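Local structure of LacI family transcription regulator (Bifidobacterium animalis subsp. lactis, 4O5A) at residues T229-P233 / D256-M260; I71-L75 / I120-W124. The protein probably regulates transcription as a LacI family protein, pairing a DNA-binding helix-turn-helix domain with a periplasmic binding protein-like core that probably senses an effector. All blocks are in the same frame, centred on the assembly; numbering follows the deposited sequence.

Contact 1. Residues T229-P233 / D256-M260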
loop_
_atom_site.group_PDB
_atom_site.type_symbol
_atom_site.label_atom_id
_atom_site.label_comp_id
_atom_site.label_asym_id
_atom_site.label_seq_id
_atom_site.Cartn_x
_atom_site.Cartn_y
_atom_site.Cartn_z
ATOM N N THR A 229 5.689 18.211 7.109
ATOM C CA THR A 229 4.290 17.798 6.987
ATOM C C THR A 229 4.068 16.499 7.733
ATOM O O THR A 229 4.990 15.965 8.358
ATOM C CB THR A 229 3.910 17.496 5.537
ATOM O OG1 THR A 229 4.589 16.301 5.120
ATOM C CG2 THR A 229 4.263 18.661 4.614
ATOM N N ASP A 230 2.851 15.966 7.638
ATOM C CA ASP A 230 2.548 14.693 8.265
ATOM C C ASP A 230 2.258 13.590 7.246
ATOM O O ASP A 230 1.568 12.620 7.584
ATOM C CB ASP A 230 1.351 14.826 9.216
ATOM C CG ASP A 230 0.066 15.181 8.489
ATOM O OD1 ASP A 230 0.097 15.292 7.247
ATOM O OD2 ASP A 230 -0.979 15.329 9.153
ATOM N N TYR A 231 2.727 13.775 6.013
ATOM C CA TYR A 231 2.634 12.774 4.937
ATOM C C TYR A 231 1.275 12.695 4.247
ATOM O O TYR A 231 1.134 11.970 3.261
ATOM C CB TYR A 231 3.046 11.369 5.415
ATOM C CG TYR A 231 4.540 11.142 5.532
ATOM C CD1 TYR A 231 5.398 11.568 4.541
ATOM C CD2 TYR A 231 5.081 10.485 6.636
ATOM C CE1 TYR A 231 6.758 11.354 4.630
ATOM C CE2 TYR A 231 6.454 10.270 6.736
ATOM C CZ TYR A 231 7.282 10.708 5.723
ATOM O OH TYR A 231 8.645 10.514 5.779
ATOM N N THR A 232 0.291 13.450 4.729
ATOM C CA THR A 232 -1.054 13.385 4.134
ATOM C C THR A 232 -1.123 14.267 2.894
ATOM O O THR A 232 -0.347 15.219 2.766
ATOM C CB THR A 232 -2.146 13.837 5.106
ATOM O OG1 THR A 232 -1.985 15.233 5.392
ATOM C CG2 THR A 232 -2.086 13.035 6.403
ATOM N N PRO A 233 -2.068 13.979 1.983
ATOM C CA PRO A 233 -2.172 14.862 0.814
ATOM C C PRO A 233 -2.634 16.264 1.205
ATOM O O PRO A 233 -2.218 17.220 0.542
ATOM C CB PRO A 233 -3.222 14.169 -0.065
ATOM C CG PRO A 233 -4.001 13.308 0.884
ATOM C CD PRO A 233 -2.982 12.831 1.885
ATOM N N ASP A 256 8.695 14.121 0.048
ATOM C CA ASP A 256 9.142 12.914 0.745
ATOM C C ASP A 256 8.257 11.682 0.502
ATOM O O ASP A 256 8.623 10.577 0.887
ATOM C CB ASP A 256 9.295 13.172 2.253
ATOM C CG ASP A 256 10.692 13.669 2.625
ATOM O OD1 ASP A 256 11.399 14.191 1.738
ATOM O OD2 ASP A 256 11.069 13.548 3.811
ATOM N N ASN A 257 7.102 11.849 -0.140
ATOM C CA ASN A 257 6.369 10.666 -0.585
ATOM C C ASN A 257 5.571 10.899 -1.849
ATOM O O ASN A 257 5.409 12.037 -2.286
ATOM C CB ASN A 257 5.507 10.039 0.521
ATOM C CG ASN A 257 4.274 10.874 0.882
ATOM O OD1 ASN A 257 3.941 11.841 0.215
ATOM N ND2 ASN A 257 3.592 10.472 1.952
ATOM N N ASP A 258 5.069 9.813 -2.418
ATOM C CA ASP A 258 4.335 9.899 -3.674
ATOM C C ASP A 258 3.006 10.652 -3.585
ATOM O O ASP A 258 2.690 11.445 -4.470
ATOM C CB ASP A 258 4.126 8.495 -4.281
ATOM C CG ASP A 258 3.480 7.496 -3.319
ATOM O OD1 ASP A 258 3.093 7.838 -2.173
ATOM O OD2 ASP A 258 3.353 6.324 -3.732
ATOM N N VAL A 259 2.229 10.411 -2.531
ATOM C CA VAL A 259 0.911 11.037 -2.390
ATOM C C VAL A 259 1.020 12.555 -2.296
ATOM O O VAL A 259 0.193 13.295 -2.839
ATOM C CB VAL A 259 0.132 10.485 -1.171
ATOM C CG1 VAL A 259 -0.257 9.052 -1.394
ATOM C CG2 VAL A 259 0.951 10.607 0.082
HETATM N N MSE A 260 2.052 13.040 -1.611
HETATM C CA MSE A 260 2.211 14.496 -1.530
HETATM C C MSE A 260 2.698 15.107 -2.849
HETATM O O MSE A 260 2.320 16.234 -3.184
HETATM C CB MSE A 260 3.118 14.912 -0.361
HETATM C CG MSE A 260 2.525 14.527 0.990
HETATM SE SE MSE A 260 3.364 15.466 2.473
HETATM C CE MSE A 260 5.154 14.785 2.289
#
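This is a loop-to-helix-start contact on the second of the two sheet-based lobes, held by one hydrogen bond and a selenomethionine. Residues 229-233 lie in the loop between strand 223-224 and helix 233-245 and lead into that helix. Residues 256-260 follow strand 252-255 and begin helix 258-271. The amide of N257 bridges the two. Its ND2 donates to Y231 O at 3.2 Å, nearly straight at 168°. Its OD1 accepts from M260 N at 2.9 Å, so N257 is also the N-cap of its helix. The loop is folded by its own side chains. T229 OG1 accepts from Y231 N (3.3 Å), an ST turn, and D230 OD1 accepts from T232 N (3.1 Å), an Asx turn. Y231 has a positive phi of 79° within this tight bend. T232 is the N-cap of helix 233-245, with OG1 bonded to S235 N. M260 is selenomethionine here; its SE lies 3.0 Å from T229 OG1, which also bonds to A198 O. M260 CE is 3.9 Å from Y231 CD1. The edge of the Y231 ring meets D256, with Y231 CE1 3.9 Å from D256 CB. The D256 carboxylate turns to a salt bridge with R196. V259 CG2 packs 3.5 Å from Y231 O, and F288 of the second subunit touches T232, P233 and V259. Loops that join strand ends to the next helix, as here, belong to the alternating alpha/beta fold of periplasmic binding protein-like lobes.

Contact 2. Residues I71-L75 / I120-W124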
loop_
_atom_site.group_PDB
_atom_site.type_symbol
_atom_site.label_atom_id
_atom_site.label_comp_id
_atom_site.label_asym_id
_atom_site.label_seq_id
_atom_site.Cartn_x
_atom_site.Cartn_y
_atom_site.Cartn_z
ATOM N N ILE A 71 10.467 -15.242 12.181
ATOM C CA ILE A 71 11.150 -13.963 12.292
ATOM C C ILE A 71 10.113 -13.006 12.842
ATOM O O ILE A 71 9.001 -12.947 12.316
ATOM C CB ILE A 71 11.552 -13.418 10.904
ATOM C CG1 ILE A 71 12.411 -14.429 10.145
ATOM C CG2 ILE A 71 12.223 -12.051 11.031
ATOM C CD1 ILE A 71 13.735 -14.751 10.814
ATOM N N GLY A 72 10.450 -12.248 13.884
ATOM C CA GLY A 72 9.483 -11.311 14.442
ATOM C C GLY A 72 9.531 -9.916 13.842
ATOM O O GLY A 72 10.613 -9.363 13.595
ATOM N N LEU A 73 8.350 -9.343 13.611
ATOM C CA LEU A 73 8.213 -7.976 13.121
ATOM C C LEU A 73 7.066 -7.306 13.835
ATOM O O LEU A 73 5.930 -7.785 13.780
ATOM C CB LEU A 73 7.955 -7.965 11.606
ATOM C CG LEU A 73 7.636 -6.603 10.986
ATOM C CD1 LEU A 73 8.773 -5.623 11.230
ATOM C CD2 LEU A 73 7.388 -6.761 9.503
ATOM N N VAL A 74 7.347 -6.202 14.518
ATOM C CA VAL A 74 6.264 -5.413 15.092
ATOM C C VAL A 74 5.976 -4.223 14.192
ATOM O O VAL A 74 6.866 -3.426 13.901
ATOM C CB VAL A 74 6.573 -4.942 16.522
ATOM C CG1 VAL A 74 5.382 -4.189 17.089
ATOM C CG2 VAL A 74 6.884 -6.135 17.412
ATOM N N LEU A 75 4.735 -4.128 13.726
ATOM C CA LEU A 75 4.317 -2.994 12.901
ATOM C C LEU A 75 3.577 -1.959 13.736
ATOM O O LEU A 75 3.045 -2.275 14.804
ATOM C CB LEU A 75 3.421 -3.464 11.757
ATOM C CG LEU A 75 4.054 -4.394 10.728
ATOM C CD1 LEU A 75 3.013 -4.857 9.718
ATOM C CD2 LEU A 75 5.189 -3.675 10.037
ATOM N N ILE A 120 6.385 -5.826 23.528
ATOM C CA ILE A 120 6.220 -7.024 22.714
ATOM C C ILE A 120 7.566 -7.699 22.454
ATOM O O ILE A 120 7.692 -8.922 22.553
ATOM C CB ILE A 120 5.518 -6.697 21.382
ATOM C CG1 ILE A 120 4.087 -6.218 21.651
ATOM C CG2 ILE A 120 5.527 -7.908 20.455
ATOM C CD1 ILE A 120 3.411 -5.563 20.457
ATOM N N LEU A 121 8.575 -6.889 22.140
ATOM C CA LEU A 121 9.911 -7.390 21.852
ATOM C C LEU A 121 10.495 -8.075 23.079
ATOM O O LEU A 121 11.129 -9.123 22.970
ATOM C CB LEU A 121 10.817 -6.240 21.416
ATOM C CG LEU A 121 10.501 -5.591 20.070
ATOM C CD1 LEU A 121 11.485 -4.466 19.770
ATOM C CD2 LEU A 121 10.496 -6.623 18.949
ATOM N N GLU A 122 10.270 -7.486 24.249
ATOM C CA GLU A 122 10.767 -8.068 25.487
ATOM C C GLU A 122 10.126 -9.430 25.732
ATOM O O GLU A 122 10.770 -10.346 26.235
ATOM C CB GLU A 122 10.531 -7.114 26.662
ATOM C CG GLU A 122 11.431 -5.883 26.629
ATOM C CD GLU A 122 11.053 -4.822 27.653
ATOM O OE1 GLU A 122 9.867 -4.767 28.054
ATOM O OE2 GLU A 122 11.945 -4.039 28.052
ATOM N N ASP A 123 8.860 -9.567 25.350
ATOM C CA ASP A 123 8.148 -10.825 25.524
ATOM C C ASP A 123 8.736 -11.888 24.604
ATOM O O ASP A 123 8.970 -13.023 25.020
ATOM C CB ASP A 123 6.651 -10.637 25.253
ATOM C CG ASP A 123 5.891 -11.950 25.229
ATOM O OD1 ASP A 123 5.664 -12.530 26.314
ATOM O OD2 ASP A 123 5.515 -12.399 24.123
ATOM N N TRP A 124 8.984 -11.503 23.355
ATOM C CA TRP A 124 9.541 -12.411 22.364
ATOM C C TRP A 124 10.918 -12.890 22.791
ATOM O O TRP A 124 11.247 -14.063 22.646
ATOM C CB TRP A 124 9.615 -11.719 21.006
ATOM C CG TRP A 124 8.318 -11.759 20.265
ATOM C CD1 TRP A 124 7.196 -12.459 20.608
ATOM C CD2 TRP A 124 8.008 -11.068 19.049
ATOM N NE1 TRP A 124 6.202 -12.246 19.672
ATOM C CE2 TRP A 124 6.678 -11.402 18.705
ATOM C CE3 TRP A 124 8.722 -10.204 18.215
ATOM C CZ2 TRP A 124 6.055 -10.896 17.561
ATOM C CZ3 TRP A 124 8.100 -9.702 17.085
ATOM C CH2 TRP A 124 6.778 -10.050 16.770
#
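Strand 71-75 packs the face that carries V74 on helix 120-124. No hydrogen bond joins the segments; the contact is van der Waals packing, mostly apolar. The axes are 10.0 Å apart and run nearly antiparallel, at 166°. V74 is central. Its chi1 is t, and V74 CG2 meets three helix side chains: I120 CG2 at 3.8 Å, L121 CD2 at 4.0 Å and W124 CZ3 at 3.8 Å. I120 and L121 both take m, t rotamers. The CA-to-CB bond of L121 points sideways, yet CD2 still reaches V74. W124 has chi1 m (-83°) and chi2 near -8°, which carries the indole to the strand backbone. W124 CZ3 lies 3.4 Å from G72 CA and 3.5 Å from L73 N. A CB on residue 72 would sit 2.5 Å from W124 CZ3, so the ring fills the space left by the missing side chain. L73 and I71 point away, to the other face of the sheet. Strand 70-76 lies between strands 105-111 and 132-135. W124 also touches L107 and L133 on these strands, and L121 packs against helix 143-149.

How the contacts relate
Contact 2 comes first along the chain and closes before contact 1 opens. The two are in series. Their centres are 28 Å apart and their nearest atoms about 14 Å, so they do not touch. They share no sheet. Contact 2 packs helix 116-127 on the parallel sheet that holds strand 70-76. Contact 1 lies by the mixed sheet that holds strand 252-255, where helices 233-245 and 258-271 begin. Each therefore marks one lobe of the two-lobed core, in which effector probably binds in the cleft between lobes, as in relatives. Residues of both contacts also meet the second subunit, so both lobes take part in the dimer.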